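PDB 1HGX: hypoxanthine-guanine-xanthine phosphoribosyltransferase from Tritrichomonas foetus, which catalyses the magnesium-dependent transfer of phosphoribosyl groups to guanine, hypoxanthine and xanthine, the salvage route on which this parasite depends for its purine nucleotides. Local coordinates for residues L10-Q21 with F150-Y160. Numbering follows the deposited sequence.
Sequences LERVLYNQDDIQ and FVVENRYIIGY. With 5GP (guanosine-5'-monophosphate), chain C.
Y15 and F150 stack face to face, centroids 4.0 Å apart and planes 21° from parallel. The two side chains point opposite ways and are displaced, so that F150 CD1 sits over the centre of the tyrosine ring while Y15 CG lies over the rim of the phenylalanine. The edge of F150 meets the start of helix 17-35, where CZ comes 3.9 Å from I20 CA. N16 and D19 form a capping box at that start, and the next residue, I20, sets CG2 over a face of the Y160 ring in a CH-pi contact, 4.0 Å from its centroid. Next to the stack, L14 CD1 rests against V152 CG2 and I157 CD1, which lie side by side, and is pressed unusually close, 3.4 Å, to V152 CG2.

The contact joins the small hood of a type I phosphoribosyltransferase, an antiparallel sheet in which strand 174-177 runs between 10-15 and 157-158, to strand 147-152 of the core sheet and the start of helix 17-35. A classic beta bulge puts L14 and Y15 together opposite I174. On the 150-160 side the backbone of I157 reads the guanine: its N donates to O6 of GMP at 2.7 Å and its O accepts from N1, while Y156 lays a ring face over the base.

R155 grips E11 end-on, NH2 to OE1 at 2.9 Å in a nearly straight bond (173°) and NH1 to OE2. Folding back through chi2 (-69°) and chi3 brings its guanidinium round to that carboxylate, and NH2 also bridges to E179. Alongside, R12 NH2 forms a salt bridge to E153 OE2 at 2.6 Å, whereas the hydrogen bond from R12 NH1 to E153 OE1 is weak.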
loop_
_atom_site.group_PDB
_atom_site.type_symbol
_atom_site.label_atom_id
_atom_site.label_comp_id
_atom_site.label_asym_id
_atom_site.label_seq_id
_atom_site.Cartn_x
_atom_site.Cartn_y
_atom_site.Cartn_z
ATOM N N LEU A 10 -17.652 0.219 -17.073
ATOM C CA LEU A 10 -18.466 0.152 -15.873
ATOM C C LEU A 10 -19.900 0.035 -16.320
ATOM O O LEU A 10 -20.319 0.749 -17.222
ATOM C CB LEU A 10 -18.328 1.436 -15.040
ATOM C CG LEU A 10 -17.243 1.545 -13.970
ATOM C CD1 LEU A 10 -17.537 0.585 -12.834
ATOM C CD2 LEU A 10 -15.889 1.249 -14.577
ATOM N N GLU A 11 -20.629 -0.909 -15.740
ATOM C CA GLU A 11 -22.037 -1.064 -16.054
ATOM C C GLU A 11 -22.728 0.019 -15.234
ATOM O O GLU A 11 -23.716 0.613 -15.668
ATOM C CB GLU A 11 -22.536 -2.445 -15.638
ATOM C CG GLU A 11 -24.038 -2.607 -15.785
ATOM C CD GLU A 11 -24.519 -3.956 -15.334
ATOM O OE1 GLU A 11 -24.147 -4.951 -15.983
ATOM O OE2 GLU A 11 -25.269 -4.022 -14.336
ATOM N N ARG A 12 -22.202 0.245 -14.031
ATOM C CA ARG A 12 -22.704 1.266 -13.123
ATOM C C ARG A 12 -21.831 1.405 -11.890
ATOM O O ARG A 12 -21.090 0.492 -11.524
ATOM C CB ARG A 12 -24.154 1.018 -12.711
ATOM C CG ARG A 12 -24.437 -0.304 -12.065
ATOM C CD ARG A 12 -25.936 -0.461 -12.025
ATOM N NE ARG A 12 -26.379 -1.792 -11.639
ATOM C CZ ARG A 12 -26.523 -2.196 -10.380
ATOM N NH1 ARG A 12 -26.244 -1.378 -9.368
ATOM N NH2 ARG A 12 -27.021 -3.396 -10.134
ATOM N N VAL A 13 -21.896 2.583 -11.287
ATOM C CA VAL A 13 -21.126 2.896 -10.099
ATOM C C VAL A 13 -21.989 2.581 -8.900
ATOM O O VAL A 13 -23.187 2.878 -8.908
ATOM C CB VAL A 13 -20.781 4.392 -10.056
ATOM C CG1 VAL A 13 -20.074 4.738 -8.760
ATOM C CG2 VAL A 13 -19.928 4.771 -11.261
ATOM N N LEU A 14 -21.401 1.929 -7.905
ATOM C CA LEU A 14 -22.115 1.600 -6.685
ATOM C C LEU A 14 -21.825 2.663 -5.632
ATOM O O LEU A 14 -22.713 3.074 -4.894
ATOM C CB LEU A 14 -21.703 0.220 -6.169
ATOM C CG LEU A 14 -22.032 -0.994 -7.048
ATOM C CD1 LEU A 14 -21.608 -2.265 -6.328
ATOM C CD2 LEU A 14 -23.527 -1.044 -7.367
ATOM N N TYR A 15 -20.570 3.105 -5.565
ATOM C CA TYR A 15 -20.154 4.122 -4.593
ATOM C C TYR A 15 -19.112 5.005 -5.232
ATOM O O TYR A 15 -18.217 4.513 -5.909
ATOM C CB TYR A 15 -19.556 3.475 -3.334
ATOM C CG TYR A 15 -20.513 2.552 -2.630
ATOM C CD1 TYR A 15 -21.574 3.055 -1.883
ATOM C CD2 TYR A 15 -20.413 1.178 -2.784
ATOM C CE1 TYR A 15 -22.517 2.210 -1.321
ATOM C CE2 TYR A 15 -21.349 0.328 -2.224
ATOM C CZ TYR A 15 -22.398 0.849 -1.500
ATOM O OH TYR A 15 -23.337 -0.005 -0.970
ATOM N N ASN A 16 -19.265 6.310 -5.066
ATOM C CA ASN A 16 -18.312 7.268 -5.620
ATOM C C ASN A 16 -17.226 7.574 -4.584
ATOM O O ASN A 16 -17.339 7.161 -3.432
ATOM C CB ASN A 16 -19.027 8.551 -6.076
ATOM C CG ASN A 16 -19.831 9.201 -4.969
ATOM O OD1 ASN A 16 -19.285 9.604 -3.945
ATOM N ND2 ASN A 16 -21.140 9.302 -5.170
ATOM N N GLN A 17 -16.209 8.333 -4.975
ATOM C CA GLN A 17 -15.107 8.643 -4.067
ATOM C C GLN A 17 -15.581 9.332 -2.790
ATOM O O GLN A 17 -15.038 9.090 -1.714
ATOM C CB GLN A 17 -14.020 9.461 -4.781
ATOM C CG GLN A 17 -12.612 9.385 -4.141
ATOM C CD GLN A 17 -12.050 7.956 -4.037
ATOM O OE1 GLN A 17 -11.863 7.426 -2.935
ATOM N NE2 GLN A 17 -11.766 7.348 -5.162
ATOM N N ASP A 18 -16.632 10.138 -2.893
ATOM C CA ASP A 18 -17.169 10.825 -1.723
ATOM C C ASP A 18 -17.749 9.830 -0.722
ATOM O O ASP A 18 -17.520 9.961 0.482
ATOM C CB ASP A 18 -18.228 11.855 -2.132
ATOM C CG ASP A 18 -17.645 12.994 -2.963
ATOM O OD1 ASP A 18 -16.581 13.534 -2.573
ATOM O OD2 ASP A 18 -18.243 13.345 -4.008
ATOM N N ASP A 19 -18.469 8.824 -1.221
ATOM C CA ASP A 19 -19.065 7.800 -0.357
ATOM C C ASP A 19 -17.970 7.001 0.332
ATOM O O ASP A 19 -18.054 6.710 1.516
ATOM C CB ASP A 19 -19.926 6.825 -1.165
ATOM C CG ASP A 19 -21.059 7.509 -1.915
ATOM O OD1 ASP A 19 -21.606 8.508 -1.402
ATOM O OD2 ASP A 19 -21.402 7.035 -3.020
ATOM N N ILE A 20 -16.967 6.614 -0.442
ATOM C CA ILE A 20 -15.838 5.827 0.042
ATOM C C ILE A 20 -15.099 6.562 1.147
ATOM O O ILE A 20 -14.931 6.031 2.239
ATOM C CB ILE A 20 -14.871 5.503 -1.134
ATOM C CG1 ILE A 20 -15.546 4.520 -2.102
ATOM C CG2 ILE A 20 -13.534 4.963 -0.623
ATOM C CD1 ILE A 20 -14.858 4.418 -3.448
ATOM N N GLN A 21 -14.721 7.808 0.880
ATOM C CA GLN A 21 -13.987 8.608 1.851
ATOM C C GLN A 21 -14.756 8.881 3.143
ATOM O O GLN A 21 -14.171 8.929 4.228
ATOM C CB GLN A 21 -13.485 9.893 1.193
ATOM C CG GLN A 21 -12.462 9.620 0.085
ATOM C CD GLN A 21 -11.324 8.700 0.545
ATOM O OE1 GLN A 21 -10.775 8.865 1.647
ATOM N NE2 GLN A 21 -10.968 7.736 -0.288
ATOM N N PHE A 150 -18.909 -1.628 3.042
ATOM C CA PHE A 150 -20.163 -1.706 2.293
ATOM C C PHE A 150 -20.568 -3.142 1.957
ATOM O O PHE A 150 -19.717 -4.021 1.767
ATOM C CB PHE A 150 -20.021 -1.003 0.931
ATOM C CG PHE A 150 -19.401 0.367 0.985
ATOM C CD1 PHE A 150 -20.175 1.489 1.262
ATOM C CD2 PHE A 150 -18.053 0.537 0.707
ATOM C CE1 PHE A 150 -19.609 2.764 1.255
ATOM C CE2 PHE A 150 -17.482 1.799 0.699
ATOM C CZ PHE A 150 -18.263 2.915 0.973
ATOM N N VAL A 151 -21.869 -3.364 1.836
ATOM C CA VAL A 151 -22.371 -4.664 1.427
ATOM C C VAL A 151 -22.640 -4.459 -0.052
ATOM O O VAL A 151 -23.344 -3.534 -0.452
ATOM C CB VAL A 151 -23.629 -5.064 2.180
ATOM C CG1 VAL A 151 -24.270 -6.293 1.521
ATOM C CG2 VAL A 151 -23.259 -5.375 3.628
ATOM N N VAL A 152 -22.027 -5.303 -0.861
ATOM C CA VAL A 152 -22.103 -5.205 -2.304
ATOM C C VAL A 152 -22.949 -6.330 -2.917
ATOM O O VAL A 152 -23.096 -7.394 -2.326
ATOM C CB VAL A 152 -20.645 -5.183 -2.837
ATOM C CG1 VAL A 152 -20.278 -6.466 -3.543
ATOM C CG2 VAL A 152 -20.397 -3.952 -3.665
ATOM N N GLU A 153 -23.540 -6.087 -4.082
ATOM C CA GLU A 153 -24.359 -7.118 -4.710
ATOM C C GLU A 153 -23.498 -8.166 -5.382
ATOM O O GLU A 153 -22.317 -7.936 -5.649
ATOM C CB GLU A 153 -25.336 -6.513 -5.711
ATOM C CG GLU A 153 -24.675 -5.651 -6.761
ATOM C CD GLU A 153 -25.675 -4.889 -7.563
ATOM O OE1 GLU A 153 -26.300 -3.958 -7.004
ATOM O OE2 GLU A 153 -25.846 -5.210 -8.744
ATOM N N ASN A 154 -24.110 -9.307 -5.676
ATOM C CA ASN A 154 -23.421 -10.428 -6.290
ATOM C C ASN A 154 -23.034 -10.227 -7.754
ATOM O O ASN A 154 -23.584 -10.886 -8.646
ATOM C CB ASN A 154 -24.270 -11.692 -6.129
ATOM C CG ASN A 154 -23.492 -12.965 -6.410
ATOM O OD1 ASN A 154 -22.284 -12.940 -6.646
ATOM N ND2 ASN A 154 -24.185 -14.087 -6.379
ATOM N N ARG A 155 -22.086 -9.325 -7.993
ATOM C CA ARG A 155 -21.594 -9.040 -9.343
ATOM C C ARG A 155 -20.076 -8.889 -9.228
ATOM O O ARG A 155 -19.540 -8.853 -8.117
ATOM C CB ARG A 155 -22.194 -7.736 -9.895
ATOM C CG ARG A 155 -23.724 -7.693 -10.019
ATOM C CD ARG A 155 -24.254 -8.619 -11.100
ATOM N NE ARG A 155 -23.648 -8.334 -12.399
ATOM C CZ ARG A 155 -24.034 -7.364 -13.226
ATOM N NH1 ARG A 155 -25.042 -6.565 -12.907
ATOM N NH2 ARG A 155 -23.372 -7.168 -14.356
ATOM N N TYR A 156 -19.379 -8.818 -10.362
ATOM C CA TYR A 156 -17.931 -8.665 -10.324
ATOM C C TYR A 156 -17.623 -7.205 -10.085
ATOM O O TYR A 156 -17.896 -6.358 -10.930
ATOM C CB TYR A 156 -17.256 -9.129 -11.617
ATOM C CG TYR A 156 -15.756 -9.273 -11.440
ATOM C CD1 TYR A 156 -15.220 -10.405 -10.832
ATOM C CD2 TYR A 156 -14.882 -8.253 -11.818
ATOM C CE1 TYR A 156 -13.866 -10.516 -10.594
ATOM C CE2 TYR A 156 -13.517 -8.359 -11.584
ATOM C CZ TYR A 156 -13.020 -9.493 -10.975
ATOM O OH TYR A 156 -11.674 -9.611 -10.738
ATOM N N ILE A 157 -17.086 -6.929 -8.905
ATOM C CA ILE A 157 -16.741 -5.584 -8.484
ATOM C C ILE A 157 -15.398 -5.128 -9.047
ATOM O O ILE A 157 -14.400 -5.868 -9.035
ATOM C CB ILE A 157 -16.789 -5.479 -6.928
ATOM C CG1 ILE A 157 -18.172 -5.916 -6.433
ATOM C CG2 ILE A 157 -16.461 -4.067 -6.452
ATOM C CD1 ILE A 157 -19.351 -5.210 -7.130
ATOM N N ILE A 158 -15.370 -3.872 -9.468
ATOM C CA ILE A 158 -14.193 -3.277 -10.070
ATOM C C ILE A 158 -13.955 -1.859 -9.511
ATOM O O ILE A 158 -14.893 -1.221 -9.021
ATOM C CB ILE A 158 -14.389 -3.300 -11.628
ATOM C CG1 ILE A 158 -13.110 -3.744 -12.308
ATOM C CG2 ILE A 158 -14.948 -1.991 -12.174
ATOM C CD1 ILE A 158 -12.721 -5.138 -11.941
ATOM N N GLY A 159 -12.693 -1.417 -9.486
ATOM C CA GLY A 159 -12.368 -0.076 -9.012
ATOM C C GLY A 159 -11.822 0.052 -7.599
ATOM O O GLY A 159 -11.977 -0.847 -6.765
ATOM N N TYR A 160 -11.134 1.161 -7.346
ATOM C CA TYR A 160 -10.556 1.454 -6.035
ATOM C C TYR A 160 -9.786 0.257 -5.472
ATOM O O TYR A 160 -10.054 -0.216 -4.364
ATOM C CB TYR A 160 -11.672 1.888 -5.069
ATOM C CG TYR A 160 -11.164 2.431 -3.754
ATOM C CD1 TYR A 160 -10.374 3.581 -3.711
ATOM C CD2 TYR A 160 -11.459 1.785 -2.550
ATOM C CE1 TYR A 160 -9.889 4.074 -2.493
ATOM C CE2 TYR A 160 -10.983 2.267 -1.341
ATOM C CZ TYR A 160 -10.202 3.406 -1.320
ATOM O OH TYR A 160 -9.756 3.877 -0.114
HETATM P P 5GP C . -13.668 -15.856 -1.216
HETATM O O1P 5GP C . -14.313 -15.067 -0.144
HETATM O O2P 5GP C . -12.600 -16.724 -0.716
HETATM O O3P 5GP C . -14.673 -16.530 -2.058
HETATM O "O5'" 5GP C . -13.105 -14.806 -2.222
HETATM C "C5'" 5GP C . -12.511 -13.563 -1.874
HETATM C "C4'" 5GP C . -11.343 -13.359 -2.752
HETATM O "O4'" 5GP C . -11.692 -13.198 -4.137
HETATM C "C3'" 5GP C . -10.572 -12.135 -2.363
HETATM O "O3'" 5GP C . -9.240 -12.385 -2.798
HETATM C "C2'" 5GP C . -11.197 -11.139 -3.260
HETATM O "O2'" 5GP C . -10.308 -10.054 -3.471
HETATM C "C1'" 5GP C . -11.493 -11.858 -4.577
HETATM N N9 5GP C . -12.790 -11.346 -5.167
HETATM C C8 5GP C . -14.070 -11.720 -4.783
HETATM N N7 5GP C . -15.027 -11.083 -5.410
HETATM C C5 5GP C . -14.368 -10.199 -6.268
HETATM C C6 5GP C . -14.913 -9.170 -7.101
HETATM O O6 5GP C . -16.098 -8.963 -7.358
HETATM N N1 5GP C . -13.935 -8.352 -7.650
HETATM C C2 5GP C . -12.568 -8.508 -7.440
HETATM N N2 5GP C . -11.755 -7.712 -8.137
HETATM N N3 5GP C . -12.041 -9.501 -6.682
HETATM C C4 5GP C . -12.997 -10.299 -6.092
#